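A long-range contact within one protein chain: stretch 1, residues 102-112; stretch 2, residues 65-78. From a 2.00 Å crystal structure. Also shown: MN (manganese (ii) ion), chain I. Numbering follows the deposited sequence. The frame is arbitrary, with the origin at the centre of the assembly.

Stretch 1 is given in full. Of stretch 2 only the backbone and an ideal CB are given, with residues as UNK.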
# COMPACT_ATOMS: atom_id res chain seq x y z
N GLY B 102 8.65 -35.28 -0.19
CA GLY B 102 7.54 -36.19 0.01
C GLY B 102 6.21 -35.47 0.22
O GLY B 102 5.97 -34.42 -0.36
N GLU B 103 5.36 -36.05 1.06
CA GLU B 103 4.04 -35.50 1.35
C GLU B 103 4.11 -34.10 1.94
O GLU B 103 4.95 -33.81 2.79
CB GLU B 103 3.28 -36.43 2.31
CG GLU B 103 1.94 -35.89 2.78
CD GLU B 103 0.84 -36.04 1.75
OE1 GLU B 103 1.16 -36.34 0.58
OE2 GLU B 103 -0.34 -35.86 2.11
N ASP B 104 3.22 -33.22 1.48
CA ASP B 104 3.13 -31.87 2.02
C ASP B 104 1.76 -31.27 1.72
O ASP B 104 1.65 -30.13 1.26
CB ASP B 104 4.24 -30.98 1.45
CG ASP B 104 4.45 -29.71 2.26
OD1 ASP B 104 4.30 -29.77 3.50
OD2 ASP B 104 4.76 -28.66 1.66
N SER B 105 0.72 -32.05 1.99
CA SER B 105 -0.65 -31.60 1.78
C SER B 105 -0.99 -30.42 2.67
O SER B 105 -0.29 -30.12 3.63
CB SER B 105 -1.63 -32.75 2.03
OG SER B 105 -1.54 -33.72 1.00
N LYS B 106 -2.08 -29.74 2.33
CA LYS B 106 -2.47 -28.54 3.05
C LYS B 106 -3.98 -28.47 3.23
O LYS B 106 -4.75 -28.58 2.27
CB LYS B 106 -1.95 -27.30 2.31
CG LYS B 106 -0.42 -27.24 2.24
CD LYS B 106 0.06 -26.33 1.13
CE LYS B 106 1.58 -26.18 1.18
NZ LYS B 106 2.28 -27.47 1.36
N VAL B 107 -4.41 -28.31 4.48
CA VAL B 107 -5.83 -28.16 4.78
C VAL B 107 -6.33 -26.81 4.30
O VAL B 107 -5.65 -25.80 4.45
CB VAL B 107 -6.09 -28.30 6.30
CG1 VAL B 107 -7.51 -27.87 6.64
CG2 VAL B 107 -5.85 -29.74 6.74
N LEU B 108 -7.51 -26.80 3.68
CA LEU B 108 -8.15 -25.55 3.30
C LEU B 108 -9.22 -25.21 4.34
O LEU B 108 -10.05 -26.05 4.68
CB LEU B 108 -8.79 -25.67 1.91
CG LEU B 108 -9.41 -24.38 1.36
CD1 LEU B 108 -8.34 -23.33 1.12
CD2 LEU B 108 -10.19 -24.66 0.09
N ALA B 109 -9.19 -23.97 4.84
CA ALA B 109 -10.10 -23.57 5.90
C ALA B 109 -10.67 -22.17 5.71
O ALA B 109 -10.19 -21.40 4.87
CB ALA B 109 -9.40 -23.68 7.26
N VAL B 110 -11.69 -21.86 6.50
CA VAL B 110 -12.28 -20.52 6.58
C VAL B 110 -12.44 -20.17 8.05
O VAL B 110 -12.40 -21.05 8.90
CB VAL B 110 -13.66 -20.46 5.89
CG1 VAL B 110 -13.50 -20.49 4.37
CG2 VAL B 110 -14.54 -21.60 6.36
N PRO B 111 -12.62 -18.88 8.37
CA PRO B 111 -12.77 -18.54 9.80
C PRO B 111 -14.02 -19.18 10.37
O PRO B 111 -14.96 -19.46 9.61
CB PRO B 111 -12.92 -17.01 9.78
CG PRO B 111 -12.35 -16.57 8.46
CD PRO B 111 -12.68 -17.68 7.51
N VAL B 112 -14.05 -19.42 11.68
CA VAL B 112 -15.28 -19.90 12.31
C VAL B 112 -16.38 -18.87 12.07
O VAL B 112 -16.10 -17.70 11.83
CB VAL B 112 -15.10 -20.14 13.83
CG1 VAL B 112 -14.12 -21.29 14.08
CG2 VAL B 112 -14.64 -18.87 14.53
N UNK B 65 3.35 -32.79 10.87
CA UNK B 65 3.14 -33.42 9.57
C UNK B 65 4.29 -34.39 9.27
O UNK B 65 5.23 -34.51 10.05
CB UNK B 65 3.03 -32.36 8.47
N UNK B 66 4.20 -35.09 8.14
CA UNK B 66 5.21 -36.08 7.79
C UNK B 66 6.57 -35.45 7.51
O UNK B 66 7.60 -36.12 7.62
CB UNK B 66 4.75 -36.88 6.57
N UNK B 67 6.58 -34.17 7.16
CA UNK B 67 7.81 -33.48 6.80
C UNK B 67 8.54 -32.89 8.01
O UNK B 67 9.55 -32.21 7.86
CB UNK B 67 7.50 -32.37 5.80
N UNK B 68 8.01 -33.15 9.20
CA UNK B 68 8.64 -32.70 10.43
C UNK B 68 8.19 -31.33 10.90
O UNK B 68 8.51 -30.91 12.01
CB UNK B 68 10.16 -32.69 10.25
N UNK B 69 7.45 -30.63 10.04
CA UNK B 69 6.88 -29.34 10.41
C UNK B 69 5.42 -29.52 10.80
O UNK B 69 4.81 -30.53 10.47
CB UNK B 69 7.01 -28.34 9.26
N UNK B 70 4.85 -28.53 11.52
CA UNK B 70 3.42 -28.58 11.84
C UNK B 70 2.56 -28.64 10.59
O UNK B 70 3.02 -28.28 9.50
CB UNK B 70 3.02 -27.36 12.68
N UNK B 71 1.31 -29.07 10.74
CA UNK B 71 0.38 -29.18 9.63
C UNK B 71 0.10 -27.83 8.96
O UNK B 71 -0.25 -26.87 9.63
CB UNK B 71 -0.93 -29.80 10.12
N UNK B 72 0.26 -27.78 7.63
CA UNK B 72 0.01 -26.56 6.85
C UNK B 72 -1.47 -26.30 6.66
O UNK B 72 -2.26 -27.23 6.50
CB UNK B 72 0.69 -26.65 5.48
N UNK B 73 -1.84 -25.03 6.64
CA UNK B 73 -3.22 -24.65 6.41
C UNK B 73 -3.32 -23.46 5.47
O UNK B 73 -2.57 -22.49 5.58
CB UNK B 73 -3.91 -24.33 7.74
N UNK B 74 -4.25 -23.54 4.52
CA UNK B 74 -4.61 -22.41 3.68
C UNK B 74 -5.90 -21.82 4.24
O UNK B 74 -6.89 -22.54 4.41
CB UNK B 74 -4.77 -22.82 2.22
N UNK B 75 -5.90 -20.53 4.53
CA UNK B 75 -7.11 -19.90 5.08
C UNK B 75 -7.64 -18.81 4.16
O UNK B 75 -6.94 -17.84 3.87
CB UNK B 75 -6.82 -19.31 6.46
N UNK B 76 -8.87 -18.99 3.68
CA UNK B 76 -9.53 -17.97 2.88
C UNK B 76 -10.24 -16.99 3.79
O UNK B 76 -10.98 -17.39 4.69
CB UNK B 76 -10.51 -18.60 1.89
N UNK B 77 -10.03 -15.71 3.55
CA UNK B 77 -10.64 -14.66 4.36
C UNK B 77 -11.04 -13.50 3.46
O UNK B 77 -10.55 -13.39 2.33
CB UNK B 77 -9.69 -14.19 5.46
N UNK B 78 -11.94 -12.64 3.96
CA UNK B 78 -12.38 -11.44 3.23
C UNK B 78 -11.22 -10.50 2.94
O UNK B 78 -11.16 -9.91 1.87
CB UNK B 78 -13.46 -10.70 4.03
MN MN I . 4.92 -27.89 5.08

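Position 65 points its CB toward stretch 1, but nothing there comes within 5.5 Å. Many residues would fit. It is Ala65, which opens a type I turn ending at position 68.

Position 66 has its CB 4.5 Å from Glu103 CB, in open space. A long polar chain would suit it. It is Gln66, poorly ordered, with OE1 3.6 Å from Glu103 CB.

Position 67 faces Asp104 OD1, 4.7 Å from its CB, with the manganese ion beyond. That favours an acidic or other oxygen-bearing chain. It is Asp67. Its OD1 accepts a hydrogen bond from water 2 at 2.7 Å, and that water binds the metal. Asp67 OD2 accepts from the backbone N of position 69 at 3.2 Å.

Position 68 has phi 91° and psi -11°. A CB would jam against the carbonyl O of the residue before. Glycine is expected, and Gly68 is found.

Position 69 points toward stretch 1 but meets nothing within 5.5 Å. The metal site favours a polar chain, though others would fit. It is Asp69, whose OD2 accepts from metal-bound water 3 at 3.3 Å.

Position 70 is out of reach. Its phi of -59° allows proline among many others. It is Pro70.

Position 71 points sideways, and only a longer chain could reach Val107. An apolar one would suit. It is Leu71, with CD2 4.1 Å from Val107 CG2.

Position 72 has its CB close to Lys106 CG, on the side where Lys106 NZ and the metal wait. A short acid fits best; a bulky apolar chain would offer no oxygen to the metal and no second acid to Lys106 NZ, which already pairs with Asp104 OD2. It is Asp72. Asp72 OD2 binds the manganese at 2.4 Å and forms a salt bridge with Lys106 NZ at 3.1 Å. Asp104 OD1 binds the same ion at 2.5 Å, so the metal holds these two acids together. The backbone bonds in parallel fashion, Val107 N to Asp72 O at 3.1 Å.

Position 73 points to the other face, beside Val107 and Ala109. A beta-branched or medium apolar chain suits a strand here. It is Val73, with CG1 4.0 Å from Ala109 CB and CG2 4.3 Å from Val107 CB.

Position 74 turns back to the side of Lys106 and Leu108, its CB 3.8 Å from Leu108 CD1. Leucine, isoleucine or methionine would serve. It is Leu74, with CG 4.1 Å from Lys106 CB. Leu74 N donates to Val107 O at 2.7 Å, and Leu74 O accepts from Ala109 N at 2.7 Å.

Position 75 shares the face of Ala109, where a small or branched apolar chain fits. It is Val75, with CG1 4.4 Å from Val110 CA.

Position 76 has its CB near Val110 CG1, with Leu108 CD1 farther off. This suits a larger apolar chain. It is Leu76, with CG 4.0 Å from Leu108 CD1. Leu76 N donates to Ala109 O at 3.0 Å.

Position 77 lies near Pro111 CG; several chains would do. Thr77 CG2 lies 4.0 Å from Pro111 CG.

Position 78 is unconstrained by stretch 1. It is Pro78.

Stretch 2, residues 65-78: AQDGDPLDVLVLTP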
# COMPACT_ATOMS: atom_id res chain seq x y z
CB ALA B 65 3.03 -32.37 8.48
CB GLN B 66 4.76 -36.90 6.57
CG GLN B 66 3.45 -37.63 6.78
CD GLN B 66 3.09 -38.52 5.60
OE1 GLN B 66 3.96 -38.95 4.84
NE2 GLN B 66 1.80 -38.78 5.43
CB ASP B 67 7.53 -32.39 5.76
CG ASP B 67 6.70 -31.25 6.31
OD1 ASP B 67 6.74 -30.15 5.73
OD2 ASP B 67 6.01 -31.46 7.34
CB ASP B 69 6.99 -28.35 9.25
CG ASP B 69 8.42 -28.03 8.87
OD1 ASP B 69 9.31 -28.18 9.74
OD2 ASP B 69 8.66 -27.63 7.71
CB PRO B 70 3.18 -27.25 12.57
CG PRO B 70 4.52 -26.87 13.11
CD PRO B 70 5.52 -27.36 12.11
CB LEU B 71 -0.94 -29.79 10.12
CG LEU B 71 -2.07 -29.95 9.11
CD1 LEU B 71 -1.64 -30.82 7.95
CD2 LEU B 71 -3.30 -30.53 9.79
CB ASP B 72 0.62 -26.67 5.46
CG ASP B 72 2.12 -26.82 5.47
OD1 ASP B 72 2.75 -26.43 6.47
OD2 ASP B 72 2.65 -27.32 4.46
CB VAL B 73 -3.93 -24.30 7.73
CG1 VAL B 73 -5.38 -23.92 7.47
CG2 VAL B 73 -3.84 -25.47 8.69
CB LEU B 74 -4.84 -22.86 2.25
CG LEU B 74 -3.66 -23.59 1.60
CD1 LEU B 74 -4.08 -24.28 0.31
CD2 LEU B 74 -2.53 -22.61 1.35
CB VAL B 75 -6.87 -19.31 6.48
CG1 VAL B 75 -8.19 -18.84 7.07
CG2 VAL B 75 -6.21 -20.34 7.38
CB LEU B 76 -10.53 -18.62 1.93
CG LEU B 76 -9.99 -19.67 0.96
CD1 LEU B 76 -11.12 -20.30 0.18
CD2 LEU B 76 -8.97 -19.05 0.03
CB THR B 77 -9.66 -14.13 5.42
OG1 THR B 77 -8.49 -13.61 4.77
CG2 THR B 77 -9.25 -15.23 6.38
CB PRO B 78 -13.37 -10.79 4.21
CG PRO B 78 -13.86 -11.91 5.05
CD PRO B 78 -12.69 -12.83 5.21
O HOH W 1 4.36 -33.12 5.19
O HOH W 2 4.39 -29.07 6.59
O HOH W 3 5.89 -26.26 6.70
O HOH W 4 1.44 -30.16 5.84
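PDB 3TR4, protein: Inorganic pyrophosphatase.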